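Local coordinates for protein CT021 (Chlamydia trachomatis serovar L2, PDB 6UXD) that is of unknown function but belongs to a family grouped with the lipoprotein-handling LolA and LolB proteins, which hints at a related fold rather than a proven role, at residues S28-F33 / S64-A69; L34-S39 / W44-E49; I173-N178 / A182-T187. All coordinates share one frame; numbering follows the deposited sequence.

Interaction 1: S28-F33 / S64-A69; sequences SQKFFF and SSWKNA
Lys30 of strand 29-38 and Trp66, at the start of the short helix 66-69, meet through carbon alone, and the lysine shows how an aliphatic stem and a charged tip can serve different partners. Its CB lies 3.9 Å from CH2 of the Trp66 indole, and CG stays beside the same benzo ring. The stem, bent at chi2 (-85°), crosses the CH2-CZ2 end of the indole at about a right angle, with Lys30 CD 4.0 Å from Trp66 CZ2. From CE onward the chain leads away from the helix. Two residues along, the ring of Phe32 reaches the helix backbone: its CE2 is 4.3 Å from Lys67 CA, which sits at the ring edge, and 4.4 Å from Trp66 CB. The helix start is itself fixed, since Ser65 OG acts as N-cap by accepting from Asn68 N at 3.1 Å, while the carboxylate of Glu202 receives the backbone N-H groups of Trp66 and Lys67. With Lys30 NZ bonded to Ser25 OG and Lys67 NZ to Asn68 OD1, the chemistry between strand and helix is apolar: a modest van der Waals seam that sets the helix against the sheet without directional bonds.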
loop_
_atom_site.group_PDB
_atom_site.type_symbol
_atom_site.label_atom_id
_atom_site.label_comp_id
_atom_site.label_asym_id
_atom_site.label_seq_id
_atom_site.Cartn_x
_atom_site.Cartn_y
_atom_site.Cartn_z
ATOM N N SER A 28 13.515 5.152 4.774
ATOM C CA SER A 28 13.878 6.023 3.668
ATOM C C SER A 28 12.971 5.834 2.452
ATOM O O SER A 28 12.812 6.774 1.663
ATOM C CB SER A 28 15.344 5.764 3.302
ATOM O OG SER A 28 15.877 6.798 2.509
ATOM N N GLN A 29 12.352 4.659 2.302
ATOM C CA GLN A 29 11.553 4.349 1.121
ATOM C C GLN A 29 10.131 4.890 1.234
ATOM O O GLN A 29 9.512 4.844 2.302
ATOM C CB GLN A 29 11.490 2.833 0.910
ATOM C CG GLN A 29 12.743 2.201 0.335
ATOM C CD GLN A 29 12.619 0.688 0.201
ATOM O OE1 GLN A 29 11.944 0.035 0.997
ATOM N NE2 GLN A 29 13.268 0.127 -0.811
ATOM N N LYS A 30 9.594 5.352 0.108
ATOM C CA LYS A 30 8.237 5.883 0.028
ATOM C C LYS A 30 7.521 5.230 -1.142
ATOM O O LYS A 30 8.054 5.213 -2.254
ATOM C CB LYS A 30 8.236 7.406 -0.165
ATOM C CG LYS A 30 8.986 8.173 0.906
ATOM C CD LYS A 30 8.143 8.451 2.127
ATOM C CE LYS A 30 8.975 9.210 3.167
ATOM N NZ LYS A 30 9.938 8.292 3.873
ATOM N N PHE A 31 6.309 4.728 -0.900
ATOM C CA PHE A 31 5.510 4.045 -1.913
ATOM C C PHE A 31 4.153 4.727 -2.056
ATOM O O PHE A 31 3.427 4.893 -1.070
ATOM C CB PHE A 31 5.343 2.574 -1.533
ATOM C CG PHE A 31 6.646 1.884 -1.262
ATOM C CD1 PHE A 31 7.064 1.645 0.034
ATOM C CD2 PHE A 31 7.482 1.517 -2.308
ATOM C CE1 PHE A 31 8.285 1.027 0.287
ATOM C CE2 PHE A 31 8.697 0.897 -2.063
ATOM C CZ PHE A 31 9.098 0.655 -0.762
ATOM N N PHE A 32 3.798 5.106 -3.281
ATOM C CA PHE A 32 2.530 5.769 -3.568
ATOM C C PHE A 32 1.589 4.765 -4.221
ATOM O O PHE A 32 1.850 4.306 -5.335
ATOM C CB PHE A 32 2.778 6.971 -4.476
ATOM C CG PHE A 32 1.590 7.890 -4.641
ATOM C CD1 PHE A 32 0.552 7.564 -5.492
ATOM C CD2 PHE A 32 1.544 9.108 -3.981
ATOM C CE1 PHE A 32 -0.525 8.411 -5.652
ATOM C CE2 PHE A 32 0.469 9.960 -4.143
ATOM C CZ PHE A 32 -0.562 9.618 -4.976
ATOM N N PHE A 33 0.498 4.426 -3.525
ATOM C CA PHE A 33 -0.499 3.478 -3.998
ATOM C C PHE A 33 -1.727 4.230 -4.491
ATOM O O PHE A 33 -2.235 5.110 -3.795
ATOM C CB PHE A 33 -0.936 2.513 -2.896
ATOM C CG PHE A 33 0.145 1.577 -2.432
ATOM C CD1 PHE A 33 1.166 2.029 -1.608
ATOM C CD2 PHE A 33 0.119 0.243 -2.797
ATOM C CE1 PHE A 33 2.157 1.164 -1.174
ATOM C CE2 PHE A 33 1.100 -0.620 -2.374
ATOM C CZ PHE A 33 2.120 -0.161 -1.554
ATOM N N SER A 64 1.921 21.652 -0.225
ATOM C CA SER A 64 0.591 21.175 -0.595
ATOM C C SER A 64 0.341 19.770 -0.051
ATOM O O SER A 64 -0.160 19.617 1.063
ATOM C CB SER A 64 0.387 21.218 -2.118
ATOM O OG SER A 64 1.308 20.403 -2.822
ATOM N N SER A 65 0.676 18.742 -0.820
ATOM C CA SER A 65 0.468 17.364 -0.388
ATOM C C SER A 65 1.194 16.457 -1.360
ATOM O O SER A 65 1.606 16.890 -2.439
ATOM C CB SER A 65 -1.021 17.005 -0.315
ATOM O OG SER A 65 -1.667 17.084 -1.583
ATOM N N TRP A 66 1.393 15.205 -0.937
ATOM C CA TRP A 66 1.889 14.178 -1.845
ATOM C C TRP A 66 1.033 14.101 -3.097
ATOM O O TRP A 66 1.552 14.102 -4.216
ATOM C CB TRP A 66 1.914 12.810 -1.159
ATOM C CG TRP A 66 3.166 12.597 -0.377
ATOM C CD1 TRP A 66 3.399 12.953 0.923
ATOM C CD2 TRP A 66 4.365 11.986 -0.849
ATOM N NE1 TRP A 66 4.672 12.594 1.288
ATOM C CE2 TRP A 66 5.286 11.994 0.217
ATOM C CE3 TRP A 66 4.746 11.415 -2.070
ATOM C CZ2 TRP A 66 6.571 11.462 0.097
ATOM C CZ3 TRP A 66 6.019 10.886 -2.188
ATOM C CH2 TRP A 66 6.917 10.914 -1.111
ATOM N N LYS A 67 -0.285 14.010 -2.924
ATOM C CA LYS A 67 -1.164 13.911 -4.079
ATOM C C LYS A 67 -0.921 15.060 -5.050
ATOM O O LYS A 67 -0.700 14.838 -6.245
ATOM C CB LYS A 67 -2.634 13.893 -3.653
ATOM C CG LYS A 67 -3.591 14.140 -4.819
ATOM C CD LYS A 67 -5.003 13.710 -4.512
ATOM C CE LYS A 67 -5.616 14.505 -3.386
ATOM N NZ LYS A 67 -5.733 15.936 -3.733
ATOM N N ASN A 68 -0.935 16.299 -4.543
ATOM C CA ASN A 68 -0.885 17.464 -5.421
ATOM C C ASN A 68 0.521 17.790 -5.919
ATOM O O ASN A 68 0.667 18.402 -6.985
ATOM C CB ASN A 68 -1.472 18.688 -4.714
ATOM C CG ASN A 68 -2.944 18.527 -4.398
ATOM O OD1 ASN A 68 -3.594 17.587 -4.848
ATOM N ND2 ASN A 68 -3.480 19.451 -3.616
ATOM N N ALA A 69 1.561 17.417 -5.192
ATOM C CA ALA A 69 2.911 17.634 -5.693
ATOM C C ALA A 69 3.443 16.472 -6.526
ATOM O O ALA A 69 4.545 16.583 -7.072
ATOM C CB ALA A 69 3.868 17.895 -4.532
#

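Interaction 2: L34-S39 / W44-E49; sequences LIRQSS and WVEMSE. Unlike the reference sequence in segment 44-49: Met47 (reference Val).
Arg36 and Glu46 meet diagonally across two antiparallel strands, and the pair illustrates how a break in regular strand pairing can bring opposite charges together. Arg36 CD lies 3.3 Å from Glu46 OE1, and the salt bridge from Arg36 NH1 to that same OE1 is long, at 3.4 Å. The guanidinium and carboxylate planes stand 81° apart, so the two groups do not mate flat. The arginine bends at chi3 (54°), which brings NH1 back to OE1 beyond the more distant NE and CZ. The other carboxylate oxygen, OE2, rests 3.7 Å from Leu34 CD2. On the face bearing Ile35 and Val45, Ile35 CD1 presses on Val45 CG2 at a tight 3.5 Å. Further along, Gln37 NE2 packs 3.9 Å from Trp44 NE1, the amide almost perpendicular to the indole.

Leu34 and Glu46 form a hydrogen-bonded pair through both N-H groups, Leu34 N to Glu46 O being 2.9 Å. Next comes a classic beta bulge: Arg36 N bonds to Trp44 O at 2.8 Å, while Trp44 N bonds to Gln37 O at 2.9 Å. Arg36 and Gln37 thus share one partner, and the helix-like backbone of Arg36 starts its side chain toward strand 43-50. Outside the strands, Ser209 is hydrogen-bonded to Glu46 OE1 and the carbonyl of Pro212 to Arg36 NH1, so the C-terminal loop helps to position both charges.

The contact is the body of a beta hairpin. Strand 29-38 continues the sheet toward strand 21-26, and strand 43-50 pairs with strand 79-84, whose Leu81 and Arg83 meet Trp44.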
loop_
_atom_site.group_PDB
_atom_site.type_symbol
_atom_site.label_atom_id
_atom_site.label_comp_id
_atom_site.label_asym_id
_atom_site.label_seq_id
_atom_site.Cartn_x
_atom_site.Cartn_y
_atom_site.Cartn_z
ATOM N N LEU A 34 -2.226 3.854 -5.666
ATOM C CA LEU A 34 -3.367 4.525 -6.280
ATOM C C LEU A 34 -4.318 3.495 -6.865
ATOM O O LEU A 34 -3.890 2.617 -7.616
ATOM C CB LEU A 34 -2.914 5.486 -7.380
ATOM C CG LEU A 34 -4.017 6.067 -8.277
ATOM C CD1 LEU A 34 -5.027 6.857 -7.458
ATOM C CD2 LEU A 34 -3.427 6.951 -9.379
ATOM N N ILE A 35 -5.599 3.599 -6.518
ATOM C CA ILE A 35 -6.636 2.761 -7.103
ATOM C C ILE A 35 -7.094 3.442 -8.386
ATOM O O ILE A 35 -7.611 4.562 -8.344
ATOM C CB ILE A 35 -7.823 2.584 -6.141
ATOM C CG1 ILE A 35 -7.391 2.020 -4.785
ATOM C CG2 ILE A 35 -8.911 1.779 -6.832
ATOM C CD1 ILE A 35 -6.732 0.654 -4.825
ATOM N N ARG A 36 -6.945 2.769 -9.524
ATOM C CA ARG A 36 -7.223 3.440 -10.793
ATOM C C ARG A 36 -8.554 3.076 -11.413
ATOM O O ARG A 36 -9.174 3.922 -12.059
ATOM C CB ARG A 36 -6.116 3.139 -11.794
ATOM C CG ARG A 36 -4.868 3.794 -11.362
ATOM C CD ARG A 36 -3.895 3.887 -12.463
ATOM N NE ARG A 36 -4.473 4.536 -13.623
ATOM C CZ ARG A 36 -3.788 4.758 -14.731
ATOM N NH1 ARG A 36 -2.520 4.369 -14.796
ATOM N NH2 ARG A 36 -4.360 5.354 -15.762
ATOM N N GLN A 37 -9.017 1.857 -11.220
ATOM C CA GLN A 37 -10.223 1.408 -11.884
ATOM C C GLN A 37 -10.712 0.192 -11.137
ATOM O O GLN A 37 -9.902 -0.633 -10.713
ATOM C CB GLN A 37 -9.938 1.081 -13.344
ATOM C CG GLN A 37 -11.132 0.652 -14.128
ATOM C CD GLN A 37 -10.800 0.602 -15.604
ATOM O OE1 GLN A 37 -10.739 1.639 -16.277
ATOM N NE2 GLN A 37 -10.531 -0.595 -16.104
ATOM N N SER A 38 -12.022 0.103 -10.942
ATOM C CA SER A 38 -12.621 -1.010 -10.223
ATOM C C SER A 38 -13.874 -1.458 -10.961
ATOM O O SER A 38 -14.768 -0.653 -11.227
ATOM C CB SER A 38 -12.972 -0.614 -8.781
ATOM O OG SER A 38 -12.576 -1.617 -7.871
ATOM N N SER A 39 -13.933 -2.739 -11.290
ATOM C CA SER A 39 -15.128 -3.342 -11.853
ATOM C C SER A 39 -15.392 -4.634 -11.099
ATOM O O SER A 39 -14.554 -5.114 -10.330
ATOM C CB SER A 39 -14.973 -3.616 -13.355
ATOM O OG SER A 39 -14.131 -4.732 -13.575
ATOM N N TRP A 44 -7.581 -2.295 -10.656
ATOM C CA TRP A 44 -6.222 -1.915 -11.010
ATOM C C TRP A 44 -5.632 -1.001 -9.943
ATOM O O TRP A 44 -6.214 0.041 -9.628
ATOM C CB TRP A 44 -6.188 -1.195 -12.352
ATOM C CG TRP A 44 -6.600 -2.058 -13.507
ATOM C CD1 TRP A 44 -7.869 -2.359 -13.891
ATOM C CD2 TRP A 44 -5.731 -2.726 -14.424
ATOM N NE1 TRP A 44 -7.846 -3.174 -14.994
ATOM C CE2 TRP A 44 -6.544 -3.405 -15.348
ATOM C CE3 TRP A 44 -4.344 -2.793 -14.566
ATOM C CZ2 TRP A 44 -6.012 -4.156 -16.394
ATOM C CZ3 TRP A 44 -3.817 -3.540 -15.602
ATOM C CH2 TRP A 44 -4.645 -4.207 -16.501
ATOM N N VAL A 45 -4.455 -1.367 -9.443
ATOM C CA VAL A 45 -3.740 -0.612 -8.419
ATOM C C VAL A 45 -2.340 -0.303 -8.920
ATOM O O VAL A 45 -1.554 -1.221 -9.189
ATOM C CB VAL A 45 -3.663 -1.389 -7.090
ATOM C CG1 VAL A 45 -2.888 -0.584 -6.038
ATOM C CG2 VAL A 45 -5.078 -1.791 -6.659
ATOM N N GLU A 46 -2.005 0.972 -8.970
ATOM C CA GLU A 46 -0.689 1.457 -9.349
ATOM C C GLU A 46 0.156 1.735 -8.108
ATOM O O GLU A 46 -0.345 2.262 -7.115
ATOM C CB GLU A 46 -0.869 2.709 -10.208
ATOM C CG GLU A 46 0.279 3.648 -10.327
ATOM C CD GLU A 46 -0.184 5.019 -10.814
ATOM O OE1 GLU A 46 -0.842 5.071 -11.894
ATOM O OE2 GLU A 46 0.101 6.037 -10.112
ATOM N N MET A 47 1.437 1.368 -8.168
ATOM C CA MET A 47 2.352 1.502 -7.037
ATOM C C MET A 47 3.677 2.062 -7.536
ATOM O O MET A 47 4.358 1.416 -8.342
ATOM C CB MET A 47 2.588 0.157 -6.347
ATOM C CG MET A 47 1.342 -0.672 -6.157
ATOM N N SER A 48 4.039 3.255 -7.062
ATOM C CA SER A 48 5.295 3.906 -7.421
ATOM C C SER A 48 6.223 3.906 -6.214
ATOM O O SER A 48 5.797 4.250 -5.104
ATOM C CB SER A 48 5.081 5.349 -7.884
ATOM O OG SER A 48 3.917 5.485 -8.661
ATOM N N GLU A 49 7.485 3.544 -6.430
ATOM C CA GLU A 49 8.488 3.594 -5.375
ATOM C C GLU A 49 9.397 4.797 -5.558
ATOM O O GLU A 49 9.766 5.145 -6.681
ATOM C CB GLU A 49 9.357 2.334 -5.338
ATOM C CG GLU A 49 10.650 2.541 -4.526
ATOM C CD GLU A 49 11.371 1.248 -4.178
ATOM O OE1 GLU A 49 10.839 0.155 -4.483
ATOM O OE2 GLU A 49 12.474 1.332 -3.590
#

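Interaction 3: I173-N178 / A182-T187; sequences IYFSNN and AFPLWT
Tyr174 and Trp186 lie side by side and point the same way, an example of aromatic neighbours across a hairpin that neither stack nor meet edge to face. Their CD1 atoms are 3.6 Å apart, with the phenol plane turned 76° from the five-membered indole ring. Trp186 O touches the tyrosine ring edge in its plane and accepts from Tyr174 N at 2.9 Å. Tyr174 O receives Leu185 N, at 2.8 Å, so Leu185, with its helix-like psi, and Trp186 together face Tyr174, the pattern of a classic beta bulge.

Phe175 starts away at CB, but its chi1 of -68° brings the ring back toward the 182-184 backbone, where CE1 lies 3.4 Å from Ala182 O, a buried oxygen with no partner in the model, and 3.8 Å from Pro184 CB. Pro184 CB also packs on Ile173 CG2, at 3.7 Å. Near the turn, a water links the strand end at Ser176 N to the loop carbonyl Phe183 O, and Asn178 N closes an ST turn on Ser176 OG.

Strand 170-176 also pairs with strand 152-158, whose Trp155 meets Phe175 edge to face. Helix 9-13 covers Ile173 and Phe175 through Ile9, while strand 196-204 flanks strand 186-189.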
loop_
_atom_site.group_PDB
_atom_site.type_symbol
_atom_site.label_atom_id
_atom_site.label_comp_id
_atom_site.label_asym_id
_atom_site.label_seq_id
_atom_site.Cartn_x
_atom_site.Cartn_y
_atom_site.Cartn_z
ATOM N N ILE A 173 -1.801 -4.871 11.936
ATOM C CA ILE A 173 -2.177 -3.874 10.937
ATOM C C ILE A 173 -3.339 -3.070 11.498
ATOM O O ILE A 173 -4.306 -3.645 12.013
ATOM C CB ILE A 173 -2.575 -4.518 9.590
ATOM C CG1 ILE A 173 -1.561 -5.592 9.207
ATOM C CG2 ILE A 173 -2.647 -3.458 8.494
ATOM C CD1 ILE A 173 -1.645 -6.080 7.769
ATOM N N TYR A 174 -3.266 -1.746 11.360
ATOM C CA TYR A 174 -4.297 -0.870 11.887
ATOM C C TYR A 174 -5.042 -0.221 10.725
ATOM O O TYR A 174 -4.424 0.263 9.779
ATOM C CB TYR A 174 -3.698 0.193 12.829
ATOM C CG TYR A 174 -2.984 -0.381 14.037
ATOM C CD1 TYR A 174 -1.701 -0.905 13.935
ATOM C CD2 TYR A 174 -3.599 -0.412 15.278
ATOM C CE1 TYR A 174 -1.049 -1.445 15.055
ATOM C CE2 TYR A 174 -2.951 -0.931 16.397
ATOM C CZ TYR A 174 -1.692 -1.454 16.277
ATOM O OH TYR A 174 -1.118 -1.974 17.414
ATOM N N PHE A 175 -6.367 -0.224 10.808
ATOM C CA PHE A 175 -7.220 0.414 9.826
ATOM C C PHE A 175 -8.147 1.386 10.534
ATOM O O PHE A 175 -8.574 1.152 11.670
ATOM C CB PHE A 175 -8.077 -0.594 9.026
ATOM C CG PHE A 175 -7.283 -1.477 8.126
ATOM C CD1 PHE A 175 -6.933 -1.058 6.855
ATOM C CD2 PHE A 175 -6.898 -2.749 8.539
ATOM C CE1 PHE A 175 -6.204 -1.896 6.001
ATOM C CE2 PHE A 175 -6.171 -3.581 7.698
ATOM C CZ PHE A 175 -5.820 -3.147 6.428
ATOM N N SER A 176 -8.460 2.463 9.821
ATOM C CA SER A 176 -9.423 3.444 10.284
ATOM C C SER A 176 -10.757 2.780 10.552
ATOM O O SER A 176 -11.173 1.862 9.838
ATOM C CB SER A 176 -9.600 4.552 9.233
ATOM O OG SER A 176 -10.788 5.293 9.487
ATOM N N ASN A 177 -11.446 3.258 11.589
ATOM C CA ASN A 177 -12.788 2.757 11.839
ATOM C C ASN A 177 -13.756 3.184 10.750
ATOM O O ASN A 177 -14.880 2.670 10.701
ATOM C CB ASN A 177 -13.282 3.242 13.206
ATOM C CG ASN A 177 -12.489 2.628 14.370
ATOM O OD1 ASN A 177 -12.022 1.499 14.271
ATOM N ND2 ASN A 177 -12.367 3.365 15.480
ATOM N N ASN A 178 -13.352 4.128 9.912
ATOM C CA ASN A 178 -14.162 4.604 8.804
ATOM C C ASN A 178 -13.805 3.758 7.588
ATOM O O ASN A 178 -12.711 3.890 7.039
ATOM C CB ASN A 178 -13.903 6.095 8.561
ATOM C CG ASN A 178 -14.743 6.629 7.427
ATOM O OD1 ASN A 178 -15.491 5.878 6.815
ATOM N ND2 ASN A 178 -14.639 7.920 7.158
ATOM N N ALA A 182 -9.647 2.792 3.149
ATOM C CA ALA A 182 -9.421 1.357 3.015
ATOM C C ALA A 182 -7.961 0.955 3.172
ATOM O O ALA A 182 -7.690 -0.213 3.471
ATOM C CB ALA A 182 -9.940 0.876 1.657
ATOM N N PHE A 183 -7.021 1.888 3.003
ATOM C CA PHE A 183 -5.614 1.564 3.187
ATOM C C PHE A 183 -5.222 1.543 4.662
ATOM O O PHE A 183 -5.830 2.222 5.495
ATOM C CB PHE A 183 -4.732 2.564 2.468
ATOM C CG PHE A 183 -4.760 2.443 0.981
ATOM C CD1 PHE A 183 -3.968 1.512 0.343
ATOM C CD2 PHE A 183 -5.546 3.286 0.223
ATOM C CE1 PHE A 183 -3.959 1.417 -1.030
ATOM C CE2 PHE A 183 -5.551 3.203 -1.143
ATOM C CZ PHE A 183 -4.752 2.254 -1.783
ATOM N N PRO A 184 -4.192 0.784 5.006
ATOM C CA PRO A 184 -3.775 0.715 6.405
ATOM C C PRO A 184 -3.219 2.045 6.895
ATOM O O PRO A 184 -2.689 2.849 6.125
ATOM C CB PRO A 184 -2.700 -0.378 6.401
ATOM C CG PRO A 184 -2.213 -0.428 4.998
ATOM C CD PRO A 184 -3.367 -0.066 4.131
ATOM N N LEU A 185 -3.385 2.279 8.198
ATOM C CA LEU A 185 -2.780 3.436 8.864
ATOM C C LEU A 185 -1.363 3.167 9.335
ATOM O O LEU A 185 -0.562 4.104 9.462
ATOM C CB LEU A 185 -3.607 3.836 10.083
ATOM C CG LEU A 185 -5.054 4.237 9.834
ATOM C CD1 LEU A 185 -5.809 4.314 11.152
ATOM C CD2 LEU A 185 -5.081 5.561 9.089
ATOM N N TRP A 186 -1.046 1.910 9.611
ATOM C CA TRP A 186 0.152 1.557 10.361
ATOM C C TRP A 186 0.318 0.044 10.304
ATOM O O TRP A 186 -0.646 -0.694 10.514
ATOM C CB TRP A 186 0.003 2.047 11.791
ATOM C CG TRP A 186 1.174 1.895 12.714
ATOM C CD1 TRP A 186 1.485 0.819 13.491
ATOM C CD2 TRP A 186 2.141 2.897 13.005
ATOM N NE1 TRP A 186 2.605 1.094 14.251
ATOM C CE2 TRP A 186 3.032 2.362 13.955
ATOM C CE3 TRP A 186 2.358 4.194 12.531
ATOM C CZ2 TRP A 186 4.117 3.084 14.447
ATOM C CZ3 TRP A 186 3.434 4.902 13.012
ATOM C CH2 TRP A 186 4.297 4.355 13.963
ATOM N N THR A 187 1.520 -0.424 9.998
ATOM C CA THR A 187 1.799 -1.854 9.950
ATOM C C THR A 187 3.078 -2.151 10.714
ATOM O O THR A 187 4.106 -1.512 10.486
ATOM C CB THR A 187 1.914 -2.325 8.499
ATOM O OG1 THR A 187 0.710 -1.975 7.806
ATOM C CG2 THR A 187 2.122 -3.837 8.436
HETATM O O HOH W 1 -7.640 2.945 7.152
#

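Overall arrangement
From the N terminus, strand 29-38 takes part first in interaction 1 and then, further along, in interaction 2. Interaction 2 closes a short hairpin loop with strand 43-50 and is nested inside the longer loop that interaction 1 closes when the chain reaches helix 66-69. The two touch directly, with Phe32 N 2.8 Å from Ser48 O in a probable hydrogen bond. Interaction 3 follows in series as a separate hairpin late in the chain, its centre about 17 Å from that of interaction 1 and 18 Å from that of interaction 2. Phe183 packs against Phe33 and Ile35, residues of both early contacts, and so joins the late hairpin to strand 29-38.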